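Local atomic coordinates of proto-oncogene tyrosine-protein kinase receptor Ret (Danio rerio, PDB entry 7AMK), a protein that acts as a receptor tyrosine kinase whose glycosylated, calcium-bound extracellular cadherin-like domains take part in assembling the complex with GDNF and its co-receptor GFR alpha 1. Residues P138-N143 and L222-Y227; D228-S233 and T342-P347; L259-R264 and V351-N356. The protein carries 4 engineered substitutions. All blocks are in the same frame, centred on the assembly; numbering follows the deposited sequence.

Interaction 1. Residues P138-N143 and L222-Y227; sequences PHITEN and LHVNIY. With CA (calcium ion), chain L; CA (calcium ion), chain M.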
loop_
_atom_site.group_PDB
_atom_site.type_symbol
_atom_site.label_atom_id
_atom_site.label_comp_id
_atom_site.label_asym_id
_atom_site.label_seq_id
_atom_site.Cartn_x
_atom_site.Cartn_y
_atom_site.Cartn_z
ATOM N N PRO A 138 38.185 22.615 10.168
ATOM C CA PRO A 138 38.272 21.647 11.266
ATOM C C PRO A 138 36.881 21.167 11.667
ATOM O O PRO A 138 35.850 21.667 11.205
ATOM C CB PRO A 138 38.981 22.437 12.380
ATOM C CG PRO A 138 38.740 23.872 12.056
ATOM C CD PRO A 138 38.605 23.967 10.561
ATOM N N HIS A 139 36.860 20.135 12.497
ATOM C CA HIS A 139 35.603 19.649 13.030
ATOM C C HIS A 139 35.822 19.336 14.486
ATOM O O HIS A 139 36.911 18.913 14.866
ATOM C CB HIS A 139 35.093 18.401 12.295
ATOM C CG HIS A 139 36.071 17.264 12.281
ATOM N ND1 HIS A 139 36.242 16.410 13.352
ATOM C CD2 HIS A 139 36.943 16.847 11.327
ATOM C CE1 HIS A 139 37.171 15.514 13.056
ATOM N NE2 HIS A 139 37.613 15.759 11.836
ATOM N N ILE A 140 34.804 19.587 15.300
ATOM C CA ILE A 140 34.791 19.118 16.673
ATOM C C ILE A 140 33.435 18.463 16.912
ATOM O O ILE A 140 32.483 18.659 16.157
ATOM C CB ILE A 140 35.038 20.259 17.673
ATOM C CG1 ILE A 140 34.049 21.387 17.391
ATOM C CG2 ILE A 140 36.411 20.826 17.514
ATOM C CD1 ILE A 140 34.106 22.499 18.394
ATOM N N THR A 141 33.350 17.693 17.982
ATOM C CA THR A 141 32.084 17.095 18.362
ATOM C C THR A 141 31.441 17.943 19.450
ATOM O O THR A 141 32.131 18.574 20.250
ATOM C CB THR A 141 32.270 15.652 18.835
ATOM O OG1 THR A 141 32.901 14.907 17.795
ATOM C CG2 THR A 141 30.903 14.987 19.162
ATOM N N GLU A 142 30.109 17.978 19.444
ATOM C CA GLU A 142 29.372 18.710 20.468
ATOM C C GLU A 142 29.677 18.129 21.857
ATOM O O GLU A 142 30.207 17.022 21.996
ATOM C CB GLU A 142 27.871 18.663 20.148
ATOM C CG GLU A 142 27.288 17.264 20.186
ATOM C CD GLU A 142 25.772 17.228 20.215
ATOM O OE1 GLU A 142 25.121 18.253 20.514
ATOM O OE2 GLU A 142 25.239 16.143 19.924
ATOM N N ASN A 143 29.385 18.917 22.892
ATOM C CA ASN A 143 29.465 18.468 24.304
ATOM C C ASN A 143 30.868 17.999 24.698
ATOM O O ASN A 143 31.027 17.011 25.420
ATOM C CB ASN A 143 28.467 17.347 24.606
ATOM C CG ASN A 143 27.051 17.706 24.242
ATOM O OD1 ASN A 143 26.653 18.863 24.310
ATOM N ND2 ASN A 143 26.275 16.705 23.839
ATOM N N LEU A 222 36.778 30.925 7.210
ATOM C CA LEU A 222 36.680 29.479 7.314
ATOM C C LEU A 222 35.489 29.110 8.194
ATOM O O LEU A 222 34.756 29.973 8.683
ATOM C CB LEU A 222 37.986 28.871 7.827
ATOM C CG LEU A 222 38.343 29.086 9.292
ATOM C CD1 LEU A 222 39.421 28.098 9.738
ATOM C CD2 LEU A 222 38.793 30.531 9.484
ATOM N N HIS A 223 35.276 27.810 8.382
ATOM C CA HIS A 223 34.183 27.391 9.245
ATOM C C HIS A 223 34.523 26.067 9.893
ATOM O O HIS A 223 35.318 25.279 9.364
ATOM C CB HIS A 223 32.859 27.291 8.478
ATOM C CG HIS A 223 32.810 26.175 7.486
ATOM N ND1 HIS A 223 32.565 24.866 7.854
ATOM C CD2 HIS A 223 32.931 26.171 6.140
ATOM C CE1 HIS A 223 32.547 24.105 6.776
ATOM N NE2 HIS A 223 32.772 24.870 5.723
ATOM N N VAL A 224 33.906 25.829 11.050
ATOM C CA VAL A 224 34.144 24.637 11.857
ATOM C C VAL A 224 32.881 23.779 11.803
ATOM O O VAL A 224 31.778 24.278 12.047
ATOM C CB VAL A 224 34.525 25.000 13.310
ATOM C CG1 VAL A 224 34.744 23.740 14.146
ATOM C CG2 VAL A 224 35.774 25.981 13.378
ATOM N N ASN A 225 33.037 22.506 11.458
ATOM C CA ASN A 225 31.900 21.599 11.436
ATOM C C ASN A 225 31.690 21.024 12.833
ATOM O O ASN A 225 32.657 20.755 13.539
ATOM C CB ASN A 225 32.114 20.466 10.429
ATOM C CG ASN A 225 32.189 20.960 8.969
ATOM O OD1 ASN A 225 31.201 21.417 8.408
ATOM N ND2 ASN A 225 33.359 20.838 8.361
ATOM N N ILE A 226 30.429 20.908 13.259
ATOM C CA ILE A 226 30.098 20.356 14.577
ATOM C C ILE A 226 29.495 18.973 14.383
ATOM O O ILE A 226 28.432 18.828 13.757
ATOM C CB ILE A 226 29.138 21.252 15.378
ATOM C CG1 ILE A 226 29.625 22.721 15.465
ATOM C CG2 ILE A 226 28.936 20.656 16.778
ATOM C CD1 ILE A 226 30.997 22.951 16.135
ATOM N N TYR A 227 30.175 17.962 14.916
ATOM C CA TYR A 227 29.698 16.590 14.856
ATOM C C TYR A 227 28.733 16.286 15.994
ATOM O O TYR A 227 28.827 16.835 17.091
ATOM C CB TYR A 227 30.860 15.602 14.906
ATOM C CG TYR A 227 31.664 15.552 13.634
ATOM C CD1 TYR A 227 31.336 16.346 12.538
ATOM C CD2 TYR A 227 32.733 14.688 13.517
ATOM C CE1 TYR A 227 32.082 16.290 11.352
ATOM C CE2 TYR A 227 33.474 14.614 12.357
ATOM C CZ TYR A 227 33.158 15.417 11.286
ATOM O OH TYR A 227 33.938 15.325 10.163
HETATM CA CA CA L . 23.224 18.578 21.725
HETATM CA CA CA M . 23.029 15.403 19.443
HETATM O O HOH W 1 21.205 18.759 22.890
HETATM O O HOH W 2 24.565 19.486 23.396
#
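His-139 to Thr-141 lies parallel to Asn-225 to Tyr-227, and four backbone hydrogen bonds zip the two strands together. Asn-225 N donates to Pro-138 O, and Asn-225 O receives Ile-140 N at 3.0 Å. Tyr-227 repeats the pattern two residues on: its N reaches Ile-140 O over 2.7 Å in an almost straight bond, and its O accepts Glu-142 N. This adds the short strand 139-141 to the edge of the sheet beside strand 215-227, the parallel first-to-last strand pairing of a cadherin-type beta-sandwich. Aromatic contact occupies the face with His-139 and Tyr-227, whose rings form an offset stack with centroids 4.5 Å apart and planes only 8° from parallel. A chi1 of 56° sets His-139 CG between the backbone N and the carbonyl carbon, and the imidazole is stacked on the phenol: CE2 of Tyr-227 lies 3.4 Å from His-139 ND1, and His-139 CB rests over the tyrosine face toward its rim. Apolar contact is made on the other face, where Ile-140 and Ile-226 run side by side with CG1 of Ile-140 3.7 Å from CD1 of Ile-226. Leu-149 covers Ile-140 there. Just past the strand, the Glu-142 carboxylate bridges two calcium ions, OE1 at 2.3 Å from one and OE2 at 2.4 Å from the other, while OE1 also accepts a hydrogen bond from Arg-195 N.

Interaction 2. Residues D228-S233 and T342-P347; sequences DEDDNS and TTFPGP. With CA (calcium ion), chain M; CA (calcium ion), chain N; CA (calcium ion), chain L.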
loop_
_atom_site.group_PDB
_atom_site.type_symbol
_atom_site.label_atom_id
_atom_site.label_comp_id
_atom_site.label_asym_id
_atom_site.label_seq_id
_atom_site.Cartn_x
_atom_site.Cartn_y
_atom_site.Cartn_z
ATOM N N ASP A 228 27.812 15.385 15.713
ATOM C CA ASP A 228 26.688 15.084 16.578
ATOM C C ASP A 228 27.037 13.921 17.484
ATOM O O ASP A 228 27.779 13.013 17.111
ATOM C CB ASP A 228 25.463 14.726 15.728
ATOM C CG ASP A 228 24.213 14.589 16.528
ATOM O OD1 ASP A 228 23.811 15.579 17.140
ATOM O OD2 ASP A 228 23.612 13.501 16.519
ATOM N N GLU A 229 26.469 13.936 18.676
ATOM C CA GLU A 229 26.475 12.746 19.507
ATOM C C GLU A 229 25.043 12.469 19.945
ATOM O O GLU A 229 24.150 13.297 19.771
ATOM C CB GLU A 229 27.421 12.896 20.700
ATOM C CG GLU A 229 26.901 13.732 21.802
ATOM C CD GLU A 229 27.834 13.704 23.012
ATOM O OE1 GLU A 229 28.920 13.098 22.893
ATOM O OE2 GLU A 229 27.490 14.280 24.077
ATOM N N ASP A 230 24.824 11.280 20.497
ATOM C CA ASP A 230 23.486 10.828 20.872
ATOM C C ASP A 230 23.195 11.417 22.246
ATOM O O ASP A 230 23.559 10.860 23.279
ATOM C CB ASP A 230 23.410 9.299 20.844
ATOM C CG ASP A 230 22.017 8.744 21.219
ATOM O OD1 ASP A 230 21.049 9.504 21.414
ATOM O OD2 ASP A 230 21.915 7.508 21.322
ATOM N N ASP A 231 22.553 12.586 22.259
ATOM C CA ASP A 231 22.281 13.275 23.519
ATOM C C ASP A 231 20.823 13.715 23.607
ATOM O O ASP A 231 20.502 14.632 24.371
ATOM C CB ASP A 231 23.242 14.467 23.719
ATOM C CG ASP A 231 23.031 15.600 22.678
ATOM O OD1 ASP A 231 22.201 15.461 21.756
ATOM O OD2 ASP A 231 23.699 16.646 22.805
ATOM N N ASN A 232 19.944 13.087 22.831
ATOM C CA ASN A 232 18.517 13.359 22.884
ATOM C C ASN A 232 17.765 12.039 22.884
ATOM O O ASN A 232 18.054 11.162 22.070
ATOM C CB ASN A 232 18.067 14.231 21.709
ATOM C CG ASN A 232 18.618 15.646 21.793
ATOM O OD1 ASN A 232 17.997 16.529 22.388
ATOM N ND2 ASN A 232 19.791 15.865 21.200
ATOM N N SER A 233 16.816 11.895 23.821
ATOM C CA SER A 233 16.054 10.664 23.847
ATOM C C SER A 233 14.891 10.719 22.865
ATOM O O SER A 233 14.377 11.797 22.553
ATOM C CB SER A 233 15.516 10.396 25.242
ATOM O OG SER A 233 14.817 11.521 25.720
ATOM N N THR A 342 19.878 3.026 22.402
ATOM C CA THR A 342 20.865 2.236 23.140
ATOM C C THR A 342 22.009 3.090 23.672
ATOM O O THR A 342 22.457 2.894 24.804
ATOM C CB THR A 342 21.409 1.131 22.240
ATOM O OG1 THR A 342 21.894 1.728 21.023
ATOM C CG2 THR A 342 20.295 0.116 21.920
ATOM N N THR A 343 22.513 4.012 22.866
ATOM C CA THR A 343 23.649 4.846 23.240
ATOM C C THR A 343 23.228 6.147 23.918
ATOM O O THR A 343 24.072 7.033 24.090
ATOM C CB THR A 343 24.511 5.168 22.007
ATOM O OG1 THR A 343 23.687 5.708 20.976
ATOM C CG2 THR A 343 25.177 3.921 21.469
ATOM N N PHE A 344 21.954 6.308 24.283
ATOM C CA PHE A 344 21.583 7.492 25.046
ATOM C C PHE A 344 21.964 7.292 26.514
ATOM O O PHE A 344 21.500 6.330 27.138
ATOM C CB PHE A 344 20.099 7.794 24.918
ATOM C CG PHE A 344 19.670 8.992 25.722
ATOM C CD1 PHE A 344 19.888 10.283 25.246
ATOM C CD2 PHE A 344 19.082 8.832 26.970
ATOM C CE1 PHE A 344 19.505 11.390 26.001
ATOM C CE2 PHE A 344 18.690 9.929 27.713
ATOM C CZ PHE A 344 18.908 11.210 27.237
ATOM N N PRO A 345 22.804 8.152 27.095
ATOM C CA PRO A 345 23.321 7.864 28.439
ATOM C C PRO A 345 22.211 7.923 29.475
ATOM O O PRO A 345 21.370 8.824 29.473
ATOM C CB PRO A 345 24.379 8.957 28.664
ATOM C CG PRO A 345 23.964 10.078 27.780
ATOM C CD PRO A 345 23.352 9.412 26.554
ATOM N N GLY A 346 22.211 6.943 30.366
ATOM C CA GLY A 346 21.236 6.898 31.429
ATOM C C GLY A 346 20.001 6.107 31.049
ATOM O O GLY A 346 19.833 5.671 29.901
ATOM N N PRO A 347 19.097 5.929 32.022
ATOM C CA PRO A 347 17.934 5.050 31.829
ATOM C C PRO A 347 16.657 5.758 31.400
ATOM O O PRO A 347 15.555 5.257 31.652
ATOM C CB PRO A 347 17.753 4.425 33.217
ATOM C CG PRO A 347 18.197 5.529 34.163
ATOM C CD PRO A 347 19.275 6.324 33.434
HETATM CA CA CA M . 23.029 15.403 19.443
HETATM CA CA CA N . 19.063 10.092 20.350
HETATM CA CA CA L . 23.224 18.578 21.725
HETATM O O HOH W 1 21.205 18.759 22.890
HETATM O O HOH W 2 24.565 19.486 23.396
#
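Asp-230 swings CG anti to its backbone N (chi1 -180°), while Thr-343 holds OG1 between its own N and carbonyl carbon (chi1 53°), and the two side chains meet as a hydroxyl on a carboxylate. Asp-230 OD2 receives Thr-343 OG1 at a short 2.5 Å through its anti lone pair, the one facing away from OD1. The other oxygen, OD1, binds a calcium ion at 2.3 Å, so the carboxylate is gripped at both ends and its rotation is fixed; the metal may also polarise it. Phe-344 carries its ring against the backbone of 231-233. Ser-233 CB sits over the centre of one ring face, 4.0 Å from the Phe-344 centroid in a CH-pi contact, and the carbonyl carbon of Asp-231 lies at the ring edge. Asn-232 O joins Asp-230 on the same calcium, at 2.3 Å. Asp-231 points away from this contact and bridges the other two ions, OD1 at 2.5 Å from one and OD2 at 2.3 Å from the next; OD2 also receives a hydrogen bond from Asn-143. Asp-228 OD1 and Glu-229 O are ligands of the ion on Asp-231 OD1. The sequence DEDDNS resembles the calcium-binding linker of classical cadherins. This loop leads from strand 215-227 to strand 235-236, and the loop 342-347 turns between strands 331-341 and 350-359 of the next domain.

Interaction 3. Residues L259-R264 and V351-N356; sequences LFVYDR and VLLHFN. With CA (calcium ion), chain N; NAG (2-acetamido-2-deoxy-beta-D-glucopyranose), chain F.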
loop_
_atom_site.group_PDB
_atom_site.type_symbol
_atom_site.label_atom_id
_atom_site.label_comp_id
_atom_site.label_asym_id
_atom_site.label_seq_id
_atom_site.Cartn_x
_atom_site.Cartn_y
_atom_site.Cartn_z
ATOM N N LEU A 259 3.071 4.041 14.055
ATOM C CA LEU A 259 3.459 4.952 15.122
ATOM C C LEU A 259 4.796 5.604 14.779
ATOM O O LEU A 259 5.730 4.940 14.306
ATOM C CB LEU A 259 3.537 4.228 16.473
ATOM C CG LEU A 259 2.219 3.879 17.171
ATOM C CD1 LEU A 259 2.460 3.065 18.437
ATOM C CD2 LEU A 259 1.422 5.135 17.502
ATOM N N PHE A 260 4.873 6.907 15.020
ATOM C CA PHE A 260 6.036 7.722 14.706
ATOM C C PHE A 260 6.773 8.063 15.988
ATOM O O PHE A 260 6.153 8.479 16.972
ATOM C CB PHE A 260 5.628 9.012 13.984
ATOM C CG PHE A 260 5.083 8.778 12.604
ATOM C CD1 PHE A 260 5.941 8.611 11.532
ATOM C CD2 PHE A 260 3.724 8.690 12.392
ATOM C CE1 PHE A 260 5.443 8.381 10.257
ATOM C CE2 PHE A 260 3.219 8.457 11.128
ATOM C CZ PHE A 260 4.082 8.304 10.055
ATOM N N VAL A 261 8.093 7.888 15.971
ATOM C CA VAL A 261 8.959 8.252 17.083
ATOM C C VAL A 261 10.002 9.212 16.541
ATOM O O VAL A 261 10.524 9.006 15.442
ATOM C CB VAL A 261 9.607 7.005 17.731
ATOM C CG1 VAL A 261 10.805 7.393 18.596
ATOM C CG2 VAL A 261 8.544 6.223 18.519
ATOM N N TYR A 262 10.290 10.261 17.294
ATOM C CA TYR A 262 11.182 11.314 16.849
ATOM C C TYR A 262 12.412 11.385 17.737
ATOM O O TYR A 262 12.352 11.112 18.940
ATOM C CB TYR A 262 10.477 12.679 16.834
ATOM C CG TYR A 262 9.194 12.656 16.032
ATOM C CD1 TYR A 262 7.988 12.259 16.615
ATOM C CD2 TYR A 262 9.187 13.004 14.685
ATOM C CE1 TYR A 262 6.809 12.228 15.868
ATOM C CE2 TYR A 262 8.034 12.971 13.944
ATOM C CZ TYR A 262 6.843 12.588 14.525
ATOM O OH TYR A 262 5.697 12.570 13.746
ATOM N N ASP A 263 13.536 11.751 17.123
ATOM C CA ASP A 263 14.795 11.880 17.853
ATOM C C ASP A 263 15.561 13.043 17.236
ATOM O O ASP A 263 15.814 13.045 16.027
ATOM C CB ASP A 263 15.600 10.571 17.782
ATOM C CG ASP A 263 16.745 10.518 18.782
ATOM O OD1 ASP A 263 17.502 11.492 18.891
ATOM O OD2 ASP A 263 16.893 9.487 19.461
ATOM N N ARG A 264 15.910 14.039 18.052
ATOM C CA ARG A 264 16.570 15.223 17.512
ATOM C C ARG A 264 17.984 14.949 17.023
ATOM O O ARG A 264 18.519 15.747 16.240
ATOM C CB ARG A 264 16.580 16.337 18.555
ATOM C CG ARG A 264 15.176 16.788 18.897
ATOM C CD ARG A 264 15.149 18.024 19.785
ATOM N NE ARG A 264 13.765 18.414 20.057
ATOM C CZ ARG A 264 13.016 19.171 19.263
ATOM N NH1 ARG A 264 13.494 19.682 18.137
ATOM N NH2 ARG A 264 11.754 19.421 19.609
ATOM N N VAL A 351 11.189 4.571 24.901
ATOM C CA VAL A 351 9.760 4.846 24.784
ATOM C C VAL A 351 9.017 3.527 24.613
ATOM O O VAL A 351 9.428 2.653 23.836
ATOM C CB VAL A 351 9.420 5.788 23.604
ATOM C CG1 VAL A 351 10.141 7.100 23.729
ATOM C CG2 VAL A 351 9.783 5.136 22.276
ATOM N N LEU A 352 7.914 3.391 25.339
ATOM C CA LEU A 352 7.048 2.229 25.256
ATOM C C LEU A 352 5.906 2.532 24.285
ATOM O O LEU A 352 5.157 3.491 24.485
ATOM C CB LEU A 352 6.521 1.875 26.649
ATOM C CG LEU A 352 5.705 0.590 26.776
ATOM C CD1 LEU A 352 6.480 -0.595 26.249
ATOM C CD2 LEU A 352 5.305 0.357 28.227
ATOM N N LEU A 353 5.782 1.731 23.232
ATOM C CA LEU A 353 4.699 1.885 22.270
ATOM C C LEU A 353 3.656 0.793 22.470
ATOM O O LEU A 353 3.979 -0.318 22.897
ATOM C CB LEU A 353 5.213 1.831 20.835
ATOM C CG LEU A 353 6.205 2.918 20.437
ATOM C CD1 LEU A 353 6.683 2.673 19.007
ATOM C CD2 LEU A 353 5.537 4.267 20.598
ATOM N N HIS A 354 2.406 1.116 22.133
ATOM C CA HIS A 354 1.266 0.239 22.365
ATOM C C HIS A 354 0.450 0.101 21.094
ATOM O O HIS A 354 0.038 1.105 20.500
ATOM C CB HIS A 354 0.358 0.767 23.487
ATOM C CG HIS A 354 1.065 0.985 24.783
ATOM N ND1 HIS A 354 1.414 2.239 25.237
ATOM C CD2 HIS A 354 1.498 0.111 25.719
ATOM C CE1 HIS A 354 2.026 2.128 26.403
ATOM N NE2 HIS A 354 2.092 0.848 26.717
ATOM N N PHE A 355 0.198 -1.141 20.698
ATOM C CA PHE A 355 -0.732 -1.445 19.623
ATOM C C PHE A 355 -1.932 -2.133 20.259
ATOM O O PHE A 355 -1.796 -3.213 20.846
ATOM C CB PHE A 355 -0.071 -2.299 18.540
ATOM C CG PHE A 355 0.955 -1.544 17.714
ATOM C CD1 PHE A 355 0.559 -0.765 16.638
ATOM C CD2 PHE A 355 2.315 -1.616 18.018
ATOM C CE1 PHE A 355 1.497 -0.064 15.875
ATOM C CE2 PHE A 355 3.253 -0.923 17.260
ATOM C CZ PHE A 355 2.839 -0.140 16.185
ATOM N N ASN A 356 -3.088 -1.472 20.181
ATOM C CA ASN A 356 -4.349 -1.958 20.737
ATOM C C ASN A 356 -5.078 -2.694 19.619
ATOM O O ASN A 356 -5.746 -2.074 18.791
ATOM C CB ASN A 356 -5.169 -0.791 21.280
ATOM C CG ASN A 356 -6.470 -1.231 21.875
ATOM O OD1 ASN A 356 -6.603 -2.376 22.277
ATOM N ND2 ASN A 356 -7.438 -0.328 21.942
HETATM CA CA CA N . 19.063 10.092 20.350
HETATM C C1 NAG F . -8.734 -0.643 22.503
HETATM C C2 NAG F . -9.066 0.290 23.680
HETATM C C3 NAG F . -10.487 0.048 24.189
HETATM C C4 NAG F . -11.494 0.060 23.048
HETATM C C5 NAG F . -11.063 -0.923 21.972
HETATM C C6 NAG F . -11.985 -0.935 20.775
HETATM C C7 NAG F . -7.135 0.991 25.023
HETATM C C8 NAG F . -6.247 0.656 26.184
HETATM N N2 NAG F . -8.113 0.117 24.763
HETATM O O3 NAG F . -10.815 1.065 25.130
HETATM O O4 NAG F . -12.778 -0.312 23.536
HETATM O O5 NAG F . -9.761 -0.548 21.501
HETATM O O6 NAG F . -11.703 0.152 19.905
HETATM O O7 NAG F . -6.972 2.005 24.347
#
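Leu-259 and Val-261 face Val-351, Leu-353 and Phe-355 across the core of a cadherin-like beta-sandwich. Strands 255-263 and 350-359 belong to its two different sheets, and their segments here run antiparallel at 172° with axes 9.3 Å apart, so side chains rather than backbone bonds fill the gap. Aliphatic contacts come first. Val-261 CG2 meets Val-351 CG2 tip to tip at 4.1 Å, and the same methyl lies 4.0 Å from CD1 of Leu-353, whose side chain it approaches obliquely. With CG anti to the carbonyl carbon (chi1 -75°) and CD1 extended beyond it (chi2 175°), Leu-259 brings CD1 within 3.9 Å of Leu-353 CB and 3.7 Å of the carbonyl oxygen of His-354. A CH-pi contact adds to this. The same CD1 lies over one face of the Phe-355 ring, offset toward the rim, 4.2 Å from its centroid and closest to CZ. One methyl group is thus lodged among the leucine, the strand backbone and the phenyl face. Tyr-317 of strand 312-321 packs against both Val-261 and Leu-353, and Val-339 of strand 331-341 lies against Val-351 and Leu-353. Metal binding and glycosylation mark far ends of the two segments. Asp-263 grips a calcium ion with both carboxylate oxygens, OD1 and OD2. On the other segment, Asn-356 ND2, which is hydrogen-bonded to Asp-243 OD1, carries an N-linked glycan through a covalent bond to C1 of its first N-acetylglucosamine.

From the N terminus, interaction 1 comes first: pairing 138-143 with 222-227 closes a loop holding most of the second cadherin-like domain. The chain passes straight on into 228-233, where interaction 2 opens, so the two contacts follow in series; Asn-143 ND2 probably hydrogen-bonds to Glu-229 OE2, and two calcium ions are common to both. Interaction 3 opens at 259-264, before interaction 2 closes at 342-347, and itself closes at 351-356, so these two loops cross. They share the third calcium ion. Interaction 1 completes a sheet of one domain, interaction 3 joins both sheets of the next, and interaction 2 ties the linker to the latter.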